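Local coordinates for protein B (Streptococcus agalactiae, PDB 5H6I) that permeabilises membranes as a secreted pore-forming toxin and also binds the constant region of IgG, at residues 43-46 / 47-50; 153-156 / 157-161; 166-169 / 170-174. All coordinates share one frame; numbering follows the deposited sequence.

How the contacts relate
The three contacts come in series along one chain, and each is local, formed within a continuous run of residues. Contact 1 lies on helix 35-58 and contact 2 on helix 145-163, about 24 Å apart, centre to centre. Both helices pack against helix 93-115, so the two contacts sit on different helices of one bundle that share a neighbour. Contact 3 follows in the loop between helices 145-163 and 179-196. Its centre is about 24 Å from that of contact 2 and about 37 Å from that of contact 1, and contacts 1 and 3 lie on opposite sides of the chain's centre. The loop leads from the N-terminal bundle to the three C-terminal helices of this all-helical toxin.

Contact 1 (43-46 / 47-50); sequences QKLD and QDSI
K44 and D48 form an i to i+4 salt bridge on helix 35-58, with K44 NZ 2.7 Å from D48 OD1. K44 reaches it through a bent chain. CG stands anti to the backbone N (chi1 -174°), and turns at chi2 and chi4 carry the amine forward along the helix to the carboxylate. D48 is buried, and the charge of K44 probably steadies its carboxylate.

Q47 adds a flank to the lysine. Its chain is extended, and its amide oxygen OE1 lies 3.5 Å from K44 CD. This contact is to the aliphatic part of the lysine.

Backbone hydrogen bonds set the spacing. D48 N donates to K44 O at 3.0 Å, next to the salt bridge. S49 N donates to L45 O at 2.9 Å, and I50 N donates to D46 O at 3.1 Å.

Further out, K44 NZ has a second partner in T103 OG1 on helix 93-115, where D48 also touches I106, so the lysine joins two helices as well as two turns of its own. L45 turns into the bundle and packs on L78 and L82 of helix 65-84 and on V99 and L102 of helix 93-115, while S49 touches V75 of helix 65-84. D46 OD1 makes a salt bridge with K79 NZ on helix 65-84. On the exposed side, I50 CG1 rests 3.4 Å from D46 O, the same oxygen that accepts the backbone N-H of I50.

Contact 2 (153-156 / 157-161); sequences NDVK and ALEQK
E159 has its CG beside the backbone N (chi1 -71°), and its chain runs extended from there (chi2 162°). This carries the side chain back along helix 145-163 over the preceding turn. E159 CG comes to 3.2 Å from V155 O. The carboxylate then divides its contacts between two residues. E159 OE2 lies 3.8 Å from V155 CG1, where the two side chains meet at an angle. E159 OE1 lies 3.4 Å from K156 CA and also near CB and CG of that lysine.

K156 and E159 run side by side and point the same way. The lysine touches the carboxylate oxygen with its carbon chain, while its extended chain takes NZ onward to a long, weak ion pair with D104 of helix 93-115.

The turn beneath is alpha-helical but slackens at K156 O. V155 O accepts the N-H of E159 at 2.8 Å, with an N-H...O angle of 139°. L158 N is equally close to D154 O, at 2.8 Å. K156 O receives two weak bonds, one from E159 N and one from Q160 N at 3.4 Å.

V155 and E159 form part of the face that meets helix 93-115. Both touch A108, and E159 also reaches F111. V155 is buried there, whereas K156, A157 and Q160 are exposed. The side chain of E159 meets V155 and K156 through carbon-to-oxygen contacts. The opposite charges of K156 and E159 may still attract weakly, but K156 NZ lies 7.1 Å from E159 OE1, so the link between these side chains is packing and not a salt bridge.

Contact 3 (166-169 / 170-174); sequences PDLK and PTDRA
This is a local turn contact in the loop between helices 145-163 and 179-196, where D172 folds back onto K169. K169 N donates to D172 OD2 at 2.7 Å, with an N-H...O angle of 159°. The donor approaches from above the carboxylate plane. D172 N returns a bond to K169 O at 3.0 Å. The two bonds run in opposite directions between the same two residues.

The second bond closes a type I beta turn from K169 to D172, with P170 and T171 at its corners. D172 CG lies beside its own backbone N (chi1 -79°), which swings the carboxylate across the mouth of the turn to K169. The lysine chain bends at chi3 and chi4 and curls back over the same carboxylate. K169 CE lies 3.5 Å from D172 OD1, and K169 NZ makes a long salt bridge of 3.8 Å to D172 OD2.

L168 packs next to this site, with CD2 3.8 Å from D172 CB. Its side chain also touches V120 and V227. Backbone hydrogen bonds tie L168, just before the turn, to N118, and D172, its last residue, to V227.

Contact 1 (43-46 / 47-50)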
loop_
_atom_site.group_PDB
_atom_site.type_symbol
_atom_site.label_atom_id
_atom_site.label_comp_id
_atom_site.label_asym_id
_atom_site.label_seq_id
_atom_site.Cartn_x
_atom_site.Cartn_y
_atom_site.Cartn_z
ATOM N N GLN A 43 -17.521 -2.021 13.733
ATOM C CA GLN A 43 -17.350 -0.769 13.005
ATOM C C GLN A 43 -15.880 -0.487 12.725
ATOM O O GLN A 43 -15.552 0.117 11.697
ATOM C CB GLN A 43 -17.977 0.385 13.786
ATOM C CG GLN A 43 -19.497 0.354 13.820
ATOM C CD GLN A 43 -20.069 1.103 15.009
ATOM O OE1 GLN A 43 -19.377 1.894 15.650
ATOM N NE2 GLN A 43 -21.338 0.854 15.310
ATOM N N LYS A 44 -14.986 -0.910 13.622
ATOM C CA LYS A 44 -13.558 -0.759 13.370
ATOM C C LYS A 44 -13.108 -1.652 12.221
ATOM O O LYS A 44 -12.251 -1.260 11.419
ATOM C CB LYS A 44 -12.762 -1.075 14.637
ATOM C CG LYS A 44 -11.269 -0.814 14.513
ATOM C CD LYS A 44 -10.974 0.673 14.404
ATOM C CE LYS A 44 -9.480 0.937 14.318
ATOM N NZ LYS A 44 -8.887 0.383 13.069
ATOM N N LEU A 45 -13.675 -2.857 12.121
ATOM C CA LEU A 45 -13.325 -3.746 11.018
ATOM C C LEU A 45 -13.824 -3.205 9.684
ATOM O O LEU A 45 -13.255 -3.527 8.634
ATOM C CB LEU A 45 -13.884 -5.147 11.272
ATOM C CG LEU A 45 -13.178 -5.951 12.369
ATOM C CD1 LEU A 45 -13.944 -7.226 12.684
ATOM C CD2 LEU A 45 -11.744 -6.268 11.971
ATOM N N ASP A 46 -14.879 -2.385 9.702
ATOM C CA ASP A 46 -15.325 -1.727 8.481
ATOM C C ASP A 46 -14.405 -0.577 8.091
ATOM O O ASP A 46 -14.218 -0.314 6.898
ATOM C CB ASP A 46 -16.760 -1.224 8.642
ATOM C CG ASP A 46 -17.784 -2.325 8.464
ATOM O OD1 ASP A 46 -17.373 -3.479 8.216
ATOM O OD2 ASP A 46 -18.997 -2.040 8.566
ATOM N N GLN A 47 -13.830 0.118 9.077
ATOM C CA GLN A 47 -12.829 1.135 8.776
ATOM C C GLN A 47 -11.584 0.507 8.163
ATOM O O GLN A 47 -11.007 1.050 7.212
ATOM C CB GLN A 47 -12.473 1.911 10.045
ATOM C CG GLN A 47 -11.258 2.815 9.911
ATOM C CD GLN A 47 -10.862 3.460 11.227
ATOM O OE1 GLN A 47 -11.543 3.299 12.240
ATOM N NE2 GLN A 47 -9.756 4.196 11.217
ATOM N N ASP A 48 -11.157 -0.643 8.691
ATOM C CA ASP A 48 -10.001 -1.332 8.129
ATOM C C ASP A 48 -10.317 -1.910 6.755
ATOM O O ASP A 48 -9.470 -1.880 5.855
ATOM C CB ASP A 48 -9.533 -2.434 9.079
ATOM C CG ASP A 48 -9.229 -1.914 10.470
ATOM O OD1 ASP A 48 -8.999 -0.695 10.615
ATOM O OD2 ASP A 48 -9.220 -2.726 11.420
ATOM N N SER A 49 -11.529 -2.442 6.577
ATOM C CA SER A 49 -11.900 -3.021 5.290
ATOM C C SER A 49 -11.863 -1.976 4.183
ATOM O O SER A 49 -11.436 -2.266 3.059
ATOM C CB SER A 49 -13.288 -3.658 5.379
ATOM O OG SER A 49 -13.588 -4.394 4.205
ATOM N N ILE A 50 -12.300 -0.753 4.483
ATOM C CA ILE A 50 -12.216 0.326 3.504
ATOM C C ILE A 50 -10.774 0.792 3.350
ATOM O O ILE A 50 -10.312 1.077 2.238
ATOM C CB ILE A 50 -13.151 1.481 3.907
ATOM C CG1 ILE A 50 -14.613 1.045 3.800
ATOM C CG2 ILE A 50 -12.897 2.710 3.045
ATOM C CD1 ILE A 50 -15.010 0.572 2.419
#

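Contact 2 (153-156 / 157-161)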
loop_
_atom_site.group_PDB
_atom_site.type_symbol
_atom_site.label_atom_id
_atom_site.label_comp_id
_atom_site.label_asym_id
_atom_site.label_seq_id
_atom_site.Cartn_x
_atom_site.Cartn_y
_atom_site.Cartn_z
ATOM N N ASN A 153 5.311 -5.732 18.147
ATOM C CA ASN A 153 6.567 -5.070 18.476
ATOM C C ASN A 153 7.685 -5.487 17.529
ATOM O O ASN A 153 8.577 -4.683 17.236
ATOM C CB ASN A 153 6.954 -5.367 19.924
ATOM C CG ASN A 153 5.976 -4.772 20.919
ATOM O OD1 ASN A 153 5.443 -3.683 20.707
ATOM N ND2 ASN A 153 5.734 -5.486 22.012
ATOM N N ASP A 154 7.656 -6.732 17.048
ATOM C CA ASP A 154 8.606 -7.150 16.021
ATOM C C ASP A 154 8.470 -6.288 14.773
ATOM O O ASP A 154 9.473 -5.889 14.171
ATOM C CB ASP A 154 8.389 -8.624 15.674
ATOM C CG ASP A 154 9.478 -9.520 16.227
ATOM O OD1 ASP A 154 10.229 -9.068 17.117
ATOM O OD2 ASP A 154 9.583 -10.678 15.769
ATOM N N VAL A 155 7.233 -5.984 14.380
ATOM C CA VAL A 155 7.002 -5.145 13.209
ATOM C C VAL A 155 7.499 -3.728 13.464
ATOM O O VAL A 155 8.179 -3.129 12.621
ATOM C CB VAL A 155 5.511 -5.166 12.828
ATOM C CG1 VAL A 155 5.179 -4.023 11.880
ATOM C CG2 VAL A 155 5.143 -6.507 12.210
ATOM N N LYS A 156 7.178 -3.173 14.636
ATOM C CA LYS A 156 7.607 -1.815 14.955
ATOM C C LYS A 156 9.127 -1.715 15.020
ATOM O O LYS A 156 9.715 -0.747 14.524
ATOM C CB LYS A 156 6.980 -1.361 16.272
ATOM C CG LYS A 156 5.543 -0.880 16.139
ATOM C CD LYS A 156 4.905 -0.674 17.503
ATOM C CE LYS A 156 3.501 -0.106 17.377
ATOM N NZ LYS A 156 2.774 -0.148 18.675
ATOM N N ALA A 157 9.780 -2.709 15.629
ATOM C CA ALA A 157 11.237 -2.738 15.629
ATOM C C ALA A 157 11.790 -2.938 14.224
ATOM O O ALA A 157 12.852 -2.400 13.895
ATOM C CB ALA A 157 11.744 -3.839 16.560
ATOM N N LEU A 158 11.085 -3.704 13.388
ATOM C CA LEU A 158 11.515 -3.887 12.006
ATOM C C LEU A 158 11.396 -2.596 11.209
ATOM O O LEU A 158 12.186 -2.364 10.288
ATOM C CB LEU A 158 10.696 -4.998 11.351
ATOM C CG LEU A 158 11.272 -5.681 10.112
ATOM C CD1 LEU A 158 12.635 -6.282 10.409
ATOM C CD2 LEU A 158 10.312 -6.747 9.618
ATOM N N GLU A 159 10.420 -1.748 11.546
ATOM C CA GLU A 159 10.247 -0.487 10.833
ATOM C C GLU A 159 11.455 0.422 11.023
ATOM O O GLU A 159 11.989 0.978 10.057
ATOM C CB GLU A 159 8.973 0.212 11.306
ATOM C CG GLU A 159 7.682 -0.450 10.858
ATOM C CD GLU A 159 6.490 -0.000 11.680
ATOM O OE1 GLU A 159 6.703 0.588 12.761
ATOM O OE2 GLU A 159 5.343 -0.236 11.251
ATOM N N GLN A 160 11.899 0.588 12.272
ATOM C CA GLN A 160 13.043 1.454 12.535
ATOM C C GLN A 160 14.341 0.843 12.024
ATOM O O GLN A 160 15.293 1.573 11.727
ATOM C CB GLN A 160 13.147 1.747 14.033
ATOM C CG GLN A 160 11.963 2.515 14.599
ATOM C CD GLN A 160 12.057 4.007 14.345
ATOM O OE1 GLN A 160 13.096 4.625 14.581
ATOM N NE2 GLN A 160 10.969 4.595 13.861
ATOM N N LYS A 161 14.397 -0.486 11.910
ATOM C CA LYS A 161 15.622 -1.136 11.456
ATOM C C LYS A 161 15.830 -0.945 9.958
ATOM O O LYS A 161 16.954 -0.688 9.511
ATOM C CB LYS A 161 15.589 -2.622 11.812
ATOM C CG LYS A 161 16.744 -3.426 11.237
ATOM C CD LYS A 161 16.523 -4.918 11.426
ATOM C CE LYS A 161 17.579 -5.730 10.693
ATOM N NZ LYS A 161 17.236 -7.179 10.654
#

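Contact 3 (166-169 / 170-174)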
loop_
_atom_site.group_PDB
_atom_site.type_symbol
_atom_site.label_atom_id
_atom_site.label_comp_id
_atom_site.label_asym_id
_atom_site.label_seq_id
_atom_site.Cartn_x
_atom_site.Cartn_y
_atom_site.Cartn_z
ATOM N N PRO A 166 20.542 1.057 3.211
ATOM C CA PRO A 166 21.078 2.030 2.252
ATOM C C PRO A 166 20.036 2.451 1.228
ATOM O O PRO A 166 19.156 1.679 0.843
ATOM C CB PRO A 166 22.235 1.276 1.580
ATOM C CG PRO A 166 22.461 0.047 2.409
ATOM C CD PRO A 166 21.151 -0.271 3.042
ATOM N N ASP A 167 20.149 3.702 0.789
ATOM C CA ASP A 167 19.313 4.210 -0.285
ATOM C C ASP A 167 19.842 3.738 -1.637
ATOM O O ASP A 167 20.996 3.323 -1.773
ATOM C CB ASP A 167 19.257 5.738 -0.257
ATOM C CG ASP A 167 18.494 6.276 0.937
ATOM O OD1 ASP A 167 17.554 5.596 1.398
ATOM O OD2 ASP A 167 18.832 7.380 1.413
ATOM N N LEU A 168 18.975 3.804 -2.642
ATOM C CA LEU A 168 19.370 3.453 -3.999
ATOM C C LEU A 168 20.206 4.569 -4.610
ATOM O O LEU A 168 19.880 5.752 -4.481
ATOM C CB LEU A 168 18.141 3.190 -4.868
ATOM C CG LEU A 168 17.389 1.875 -4.659
ATOM C CD1 LEU A 168 15.983 1.971 -5.231
ATOM C CD2 LEU A 168 18.148 0.718 -5.286
ATOM N N LYS A 169 21.294 4.186 -5.270
ATOM C CA LYS A 169 22.086 5.155 -6.005
ATOM C C LYS A 169 21.330 5.594 -7.258
ATOM O O LYS A 169 20.473 4.862 -7.762
ATOM C CB LYS A 169 23.438 4.562 -6.393
ATOM C CG LYS A 169 24.455 4.531 -5.262
ATOM C CD LYS A 169 25.749 3.868 -5.707
ATOM C CE LYS A 169 25.599 2.359 -5.788
ATOM N NZ LYS A 169 25.466 1.746 -4.439
ATOM N N PRO A 170 21.615 6.792 -7.777
ATOM C CA PRO A 170 20.964 7.207 -9.030
ATOM C C PRO A 170 21.266 6.278 -10.192
ATOM O O PRO A 170 20.468 6.194 -11.134
ATOM C CB PRO A 170 21.523 8.617 -9.267
ATOM C CG PRO A 170 21.948 9.089 -7.916
ATOM C CD PRO A 170 22.446 7.865 -7.206
ATOM N N THR A 171 22.390 5.566 -10.146
ATOM C CA THR A 171 22.747 4.601 -11.177
ATOM C C THR A 171 22.189 3.210 -10.908
ATOM O O THR A 171 22.269 2.347 -11.790
ATOM C CB THR A 171 24.271 4.516 -11.315
ATOM O OG1 THR A 171 24.867 4.427 -10.015
ATOM C CG2 THR A 171 24.809 5.749 -12.026
ATOM N N ASP A 172 21.630 2.970 -9.725
ATOM C CA ASP A 172 21.096 1.657 -9.400
ATOM C C ASP A 172 19.840 1.365 -10.213
ATOM O O ASP A 172 19.131 2.274 -10.654
ATOM C CB ASP A 172 20.777 1.560 -7.908
ATOM C CG ASP A 172 22.009 1.314 -7.060
ATOM O OD1 ASP A 172 22.994 0.756 -7.587
ATOM O OD2 ASP A 172 21.991 1.677 -5.866
ATOM N N ARG A 173 19.574 0.077 -10.412
ATOM C CA ARG A 173 18.350 -0.338 -11.079
ATOM C C ARG A 173 17.137 0.109 -10.273
ATOM O O ARG A 173 17.130 0.044 -9.041
ATOM C CB ARG A 173 18.337 -1.856 -11.262
ATOM C CG ARG A 173 17.226 -2.371 -12.161
ATOM C CD ARG A 173 17.297 -3.882 -12.295
ATOM N NE ARG A 173 18.643 -4.334 -12.636
ATOM C CZ ARG A 173 19.060 -4.570 -13.876
ATOM N NH1 ARG A 173 18.234 -4.398 -14.898
ATOM N NH2 ARG A 173 20.303 -4.977 -14.093
ATOM N N ALA A 174 16.109 0.574 -10.976
ATOM C CA ALA A 174 14.917 1.082 -10.316
ATOM C C ALA A 174 14.036 -0.065 -9.839
ATOM O O ALA A 174 13.831 -1.050 -10.553
ATOM C CB ALA A 174 14.130 1.991 -11.260
#